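PDB 2XU0: erythrocyte membrane protein 1 from Plasmodium falciparum, which is a parasite adhesin, represented here by its N-terminal segment and first Duffy-binding-like domain, a rosetting domain that probably binds host cell-surface receptors. Local coordinates for residues A[13-26]-A[430-442]. The protein carries 10 engineered substitutions. Sequence-based numbering, arbitrary orientation.
Sequences PTLSESHKSARNVL and DKFLNLLNNGKHC
Leu435 is the apolar bump of this contact, and the first turn of helix 22-39 with the bend before it makes the hollow, a worked example of a helix start receiving a leucine from a crossing helix. Its CB rests against Ala22 CB at 3.8 Å, the small methyl being consistent with the close backbones, while its forked end crosses Val25 at about a right angle. CD1 meets Val25 CG1, and CD2 presses on the carbonyl oxygen of Lys20. Leu436 CD2 closes on Ala22 CB from a second direction, and Leu26 CD2 reaches the edge of the Phe432 ring at 4.3 Å. The two helix segments meet at 118°, so the fit is confined to a short patch.

Asn438 lies against the turn Ser18–Ser21. With CG anti to its carbonyl carbon (chi1 -68°), the amide turns its edge to Lys20 O; ND2 donates to that oxygen at 3.1 Å from well above the carbonyl plane, and CB packs on it too. Ala22 N adds a weak bond to Leu435 O. Water 2 joins Ser18 N to Asn438 O.

Lys440 has the larger share, a long chain draped over 13-17. It crosses Glu17 at about a right angle, passes CG by Pro13 O, and runs side by side with Thr14. A bend at chi3 (-97°) accompanies this path. NZ stays 4.4 Å from Glu17 OE1, beyond a salt bridge. Arg23 NH2 holds OE1 instead, at 2.8 Å, and Ser21 OG donates to OE2 while capping helix 22-39 through Asn24 N. Water 1 links OE2, weakly, to Lys440 N.

An apolar plug, one amide-to-backbone bond, a weak backbone bond and bridging waters thus fasten the N-terminal segment to the C-terminal Duffy-binding-like subdomain, and nearby positive charges probably keep the buried Glu17 carboxylate ionised.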
loop_
_atom_site.group_PDB
_atom_site.type_symbol
_atom_site.label_atom_id
_atom_site.label_comp_id
_atom_site.label_asym_id
_atom_site.label_seq_id
_atom_site.Cartn_x
_atom_site.Cartn_y
_atom_site.Cartn_z
ATOM N N PRO A 13 10.852 -11.363 10.628
ATOM C CA PRO A 13 10.339 -11.048 9.276
ATOM C C PRO A 13 10.980 -9.785 8.688
ATOM O O PRO A 13 11.264 -9.751 7.494
ATOM C CB PRO A 13 8.831 -10.900 9.482
ATOM C CG PRO A 13 8.685 -10.566 10.924
ATOM C CD PRO A 13 9.797 -11.238 11.652
ATOM N N THR A 14 11.285 -8.792 9.548
ATOM C CA THR A 14 11.931 -7.555 9.130
ATOM C C THR A 14 13.290 -7.802 8.469
ATOM O O THR A 14 13.527 -7.332 7.364
ATOM C CB THR A 14 12.076 -6.590 10.310
ATOM O OG1 THR A 14 10.832 -6.462 10.972
ATOM C CG2 THR A 14 12.510 -5.219 9.865
ATOM N N LEU A 15 14.172 -8.538 9.149
ATOM C CA LEU A 15 15.533 -8.802 8.698
ATOM C C LEU A 15 15.609 -9.772 7.547
ATOM O O LEU A 15 16.564 -9.714 6.767
ATOM C CB LEU A 15 16.342 -9.354 9.880
ATOM C CG LEU A 15 17.114 -8.413 10.824
ATOM C CD1 LEU A 15 16.612 -6.980 10.839
ATOM C CD2 LEU A 15 17.189 -9.003 12.208
ATOM N N SER A 16 14.660 -10.717 7.486
ATOM C CA SER A 16 14.662 -11.729 6.448
ATOM C C SER A 16 13.979 -11.315 5.143
ATOM O O SER A 16 14.129 -12.015 4.146
ATOM C CB SER A 16 14.150 -13.063 6.983
ATOM O OG SER A 16 12.753 -13.025 7.230
ATOM N N GLU A 17 13.280 -10.150 5.120
ATOM C CA GLU A 17 12.628 -9.653 3.910
ATOM C C GLU A 17 13.660 -9.589 2.770
ATOM O O GLU A 17 14.735 -9.005 2.944
ATOM C CB GLU A 17 12.010 -8.258 4.142
ATOM C CG GLU A 17 11.403 -7.658 2.870
ATOM C CD GLU A 17 10.743 -6.293 2.967
ATOM O OE1 GLU A 17 10.434 -5.850 4.099
ATOM O OE2 GLU A 17 10.516 -5.671 1.903
ATOM N N SER A 18 13.323 -10.186 1.602
ATOM C CA SER A 18 14.185 -10.213 0.412
ATOM C C SER A 18 14.666 -8.839 -0.051
ATOM O O SER A 18 13.871 -7.893 -0.179
ATOM C CB SER A 18 13.467 -10.891 -0.748
ATOM O OG SER A 18 14.311 -10.964 -1.888
ATOM N N HIS A 19 15.965 -8.749 -0.405
ATOM C CA HIS A 19 16.520 -7.495 -0.941
ATOM C C HIS A 19 15.894 -7.268 -2.342
ATOM O O HIS A 19 16.013 -6.188 -2.900
ATOM C CB HIS A 19 18.066 -7.602 -1.020
ATOM C CG HIS A 19 18.540 -8.495 -2.131
ATOM N ND1 HIS A 19 18.425 -9.887 -2.052
ATOM C CD2 HIS A 19 19.068 -8.165 -3.333
ATOM C CE1 HIS A 19 18.916 -10.348 -3.191
ATOM N NE2 HIS A 19 19.308 -9.347 -3.999
ATOM N N LYS A 20 15.227 -8.305 -2.891
ATOM C CA LYS A 20 14.518 -8.246 -4.173
ATOM C C LYS A 20 12.991 -8.186 -4.011
ATOM O O LYS A 20 12.260 -8.501 -4.954
ATOM C CB LYS A 20 14.974 -9.374 -5.123
ATOM C CG LYS A 20 16.323 -9.121 -5.781
ATOM C CD LYS A 20 16.715 -10.313 -6.624
ATOM C CE LYS A 20 18.094 -10.183 -7.228
ATOM N NZ LYS A 20 18.604 -11.494 -7.712
ATOM N N SER A 21 12.493 -7.726 -2.836
ATOM C CA SER A 21 11.050 -7.506 -2.634
ATOM C C SER A 21 10.739 -6.255 -3.444
ATOM O O SER A 21 11.660 -5.442 -3.675
ATOM C CB SER A 21 10.740 -7.249 -1.153
ATOM O OG SER A 21 11.212 -5.979 -0.724
ATOM N N ALA A 22 9.480 -6.101 -3.913
ATOM C CA ALA A 22 9.112 -4.919 -4.706
ATOM C C ALA A 22 9.361 -3.664 -3.945
ATOM O O ALA A 22 9.850 -2.730 -4.537
ATOM C CB ALA A 22 7.638 -4.985 -5.161
ATOM N N ARG A 23 9.028 -3.622 -2.618
ATOM C CA ARG A 23 9.290 -2.454 -1.791
ATOM C C ARG A 23 10.764 -2.056 -1.837
ATOM O O ARG A 23 11.058 -0.891 -2.044
ATOM C CB ARG A 23 8.801 -2.640 -0.328
ATOM C CG ARG A 23 8.938 -1.324 0.495
ATOM C CD ARG A 23 8.435 -1.437 1.942
ATOM N NE ARG A 23 9.206 -2.400 2.737
ATOM C CZ ARG A 23 10.350 -2.118 3.363
ATOM N NH1 ARG A 23 10.876 -0.901 3.290
ATOM N NH2 ARG A 23 10.993 -3.059 4.036
ATOM N N ASN A 24 11.679 -2.999 -1.627
ATOM C CA ASN A 24 13.110 -2.722 -1.661
ATOM C C ASN A 24 13.587 -2.266 -3.025
ATOM O O ASN A 24 14.326 -1.280 -3.120
ATOM C CB ASN A 24 13.942 -3.953 -1.138
ATOM C CG ASN A 24 13.957 -4.014 0.351
ATOM O OD1 ASN A 24 13.939 -2.982 1.011
ATOM N ND2 ASN A 24 13.952 -5.211 0.920
ATOM N N VAL A 25 13.143 -2.950 -4.089
ATOM C CA VAL A 25 13.553 -2.569 -5.454
ATOM C C VAL A 25 13.010 -1.168 -5.814
ATOM O O VAL A 25 13.752 -0.359 -6.346
ATOM C CB VAL A 25 13.171 -3.666 -6.484
ATOM C CG1 VAL A 25 13.273 -3.169 -7.927
ATOM C CG2 VAL A 25 14.025 -4.925 -6.271
ATOM N N LEU A 26 11.756 -0.863 -5.455
ATOM C CA LEU A 26 11.168 0.436 -5.802
ATOM C C LEU A 26 11.821 1.554 -5.013
ATOM O O LEU A 26 12.060 2.621 -5.577
ATOM C CB LEU A 26 9.617 0.444 -5.637
ATOM C CG LEU A 26 8.798 -0.587 -6.454
ATOM C CD1 LEU A 26 7.374 -0.738 -5.888
ATOM C CD2 LEU A 26 8.754 -0.245 -7.911
ATOM N N ASP A 430 6.345 -10.482 -15.960
ATOM C CA ASP A 430 6.818 -11.676 -15.270
ATOM C C ASP A 430 7.933 -11.323 -14.276
ATOM O O ASP A 430 7.866 -11.789 -13.144
ATOM C CB ASP A 430 7.305 -12.739 -16.271
ATOM C CG ASP A 430 6.374 -13.010 -17.450
ATOM O OD1 ASP A 430 6.051 -12.045 -18.199
ATOM O OD2 ASP A 430 6.026 -14.194 -17.673
ATOM N N LYS A 431 8.924 -10.469 -14.666
ATOM C CA LYS A 431 9.999 -10.068 -13.745
ATOM C C LYS A 431 9.469 -9.184 -12.608
ATOM O O LYS A 431 9.929 -9.307 -11.484
ATOM C CB LYS A 431 11.185 -9.407 -14.472
ATOM C CG LYS A 431 11.754 -10.240 -15.620
ATOM C CD LYS A 431 12.474 -11.519 -15.178
ATOM C CE LYS A 431 12.602 -12.506 -16.316
ATOM N NZ LYS A 431 13.526 -13.623 -15.985
ATOM N N PHE A 432 8.498 -8.311 -12.896
ATOM C CA PHE A 432 7.889 -7.471 -11.875
ATOM C C PHE A 432 7.037 -8.318 -10.911
ATOM O O PHE A 432 7.009 -8.016 -9.720
ATOM C CB PHE A 432 7.100 -6.274 -12.486
ATOM C CG PHE A 432 6.518 -5.394 -11.397
ATOM C CD1 PHE A 432 7.290 -4.412 -10.790
ATOM C CD2 PHE A 432 5.213 -5.585 -10.945
ATOM C CE1 PHE A 432 6.781 -3.658 -9.723
ATOM C CE2 PHE A 432 4.703 -4.828 -9.894
ATOM C CZ PHE A 432 5.491 -3.865 -9.288
ATOM N N LEU A 433 6.361 -9.381 -11.417
ATOM C CA LEU A 433 5.558 -10.268 -10.589
ATOM C C LEU A 433 6.404 -11.068 -9.587
ATOM O O LEU A 433 5.934 -11.304 -8.473
ATOM C CB LEU A 433 4.590 -11.178 -11.394
ATOM C CG LEU A 433 3.429 -10.474 -12.130
ATOM C CD1 LEU A 433 2.596 -11.474 -12.948
ATOM C CD2 LEU A 433 2.504 -9.754 -11.172
ATOM N N ASN A 434 7.660 -11.391 -9.953
ATOM C CA ASN A 434 8.642 -12.061 -9.088
ATOM C C ASN A 434 8.942 -11.175 -7.890
ATOM O O ASN A 434 9.114 -11.693 -6.802
ATOM C CB ASN A 434 9.981 -12.327 -9.828
ATOM C CG ASN A 434 9.957 -13.302 -10.979
ATOM O OD1 ASN A 434 10.808 -13.245 -11.874
ATOM N ND2 ASN A 434 9.031 -14.250 -10.969
ATOM N N LEU A 435 8.988 -9.846 -8.076
ATOM C CA LEU A 435 9.218 -8.897 -6.972
ATOM C C LEU A 435 8.049 -8.963 -5.966
ATOM O O LEU A 435 8.279 -8.898 -4.751
ATOM C CB LEU A 435 9.366 -7.459 -7.504
ATOM C CG LEU A 435 10.497 -7.172 -8.507
ATOM C CD1 LEU A 435 10.601 -5.664 -8.803
ATOM C CD2 LEU A 435 11.842 -7.791 -8.079
ATOM N N LEU A 436 6.807 -9.112 -6.477
ATOM C CA LEU A 436 5.621 -9.219 -5.629
ATOM C C LEU A 436 5.679 -10.509 -4.822
ATOM O O LEU A 436 5.386 -10.477 -3.625
ATOM C CB LEU A 436 4.302 -9.089 -6.426
ATOM C CG LEU A 436 4.081 -7.771 -7.186
ATOM C CD1 LEU A 436 2.774 -7.816 -7.911
ATOM C CD2 LEU A 436 4.167 -6.527 -6.257
ATOM N N ASN A 437 6.109 -11.614 -5.453
ATOM C CA ASN A 437 6.344 -12.921 -4.792
ATOM C C ASN A 437 7.324 -12.780 -3.634
ATOM O O ASN A 437 7.217 -13.488 -2.638
ATOM C CB ASN A 437 6.955 -13.945 -5.793
ATOM C CG ASN A 437 5.982 -14.424 -6.842
ATOM O OD1 ASN A 437 4.794 -14.077 -6.804
ATOM N ND2 ASN A 437 6.466 -15.179 -7.841
ATOM N N ASN A 438 8.277 -11.861 -3.779
ATOM C CA ASN A 438 9.364 -11.656 -2.820
ATOM C C ASN A 438 9.038 -10.771 -1.653
ATOM O O ASN A 438 9.924 -10.540 -0.846
ATOM C CB ASN A 438 10.582 -11.091 -3.540
ATOM C CG ASN A 438 11.225 -12.039 -4.495
ATOM O OD1 ASN A 438 11.177 -13.249 -4.312
ATOM N ND2 ASN A 438 11.865 -11.490 -5.519
ATOM N N GLY A 439 7.818 -10.241 -1.584
ATOM C CA GLY A 439 7.429 -9.336 -0.506
ATOM C C GLY A 439 7.485 -9.954 0.872
ATOM O O GLY A 439 7.429 -11.175 1.000
ATOM N N LYS A 440 7.588 -9.128 1.920
ATOM C CA LYS A 440 7.642 -9.621 3.308
ATOM C C LYS A 440 6.538 -10.682 3.596
ATOM O O LYS A 440 6.843 -11.827 3.972
ATOM C CB LYS A 440 7.555 -8.441 4.290
ATOM C CG LYS A 440 7.870 -8.793 5.748
ATOM C CD LYS A 440 7.561 -7.632 6.702
ATOM C CE LYS A 440 8.784 -6.807 7.022
ATOM N NZ LYS A 440 8.518 -5.796 8.089
ATOM N N HIS A 441 5.283 -10.311 3.361
ATOM C CA HIS A 441 4.129 -11.176 3.619
ATOM C C HIS A 441 4.021 -12.271 2.583
ATOM O O HIS A 441 3.815 -13.423 2.944
ATOM C CB HIS A 441 2.833 -10.351 3.688
ATOM C CG HIS A 441 2.756 -9.461 4.885
ATOM N ND1 HIS A 441 2.468 -9.964 6.139
ATOM C CD2 HIS A 441 2.936 -8.126 4.987
ATOM C CE1 HIS A 441 2.494 -8.926 6.961
ATOM N NE2 HIS A 441 2.750 -7.800 6.313
ATOM N N CYS A 442 4.218 -11.938 1.293
ATOM C CA CYS A 442 4.101 -12.942 0.220
ATOM C C CYS A 442 5.134 -14.060 0.201
ATOM O O CYS A 442 4.784 -15.193 -0.133
ATOM C CB CYS A 442 3.948 -12.279 -1.137
ATOM S SG CYS A 442 2.460 -11.247 -1.279
HETATM O O HOH W 1 7.959 -6.404 1.384
HETATM O O HOH W 2 10.788 -11.603 1.502
#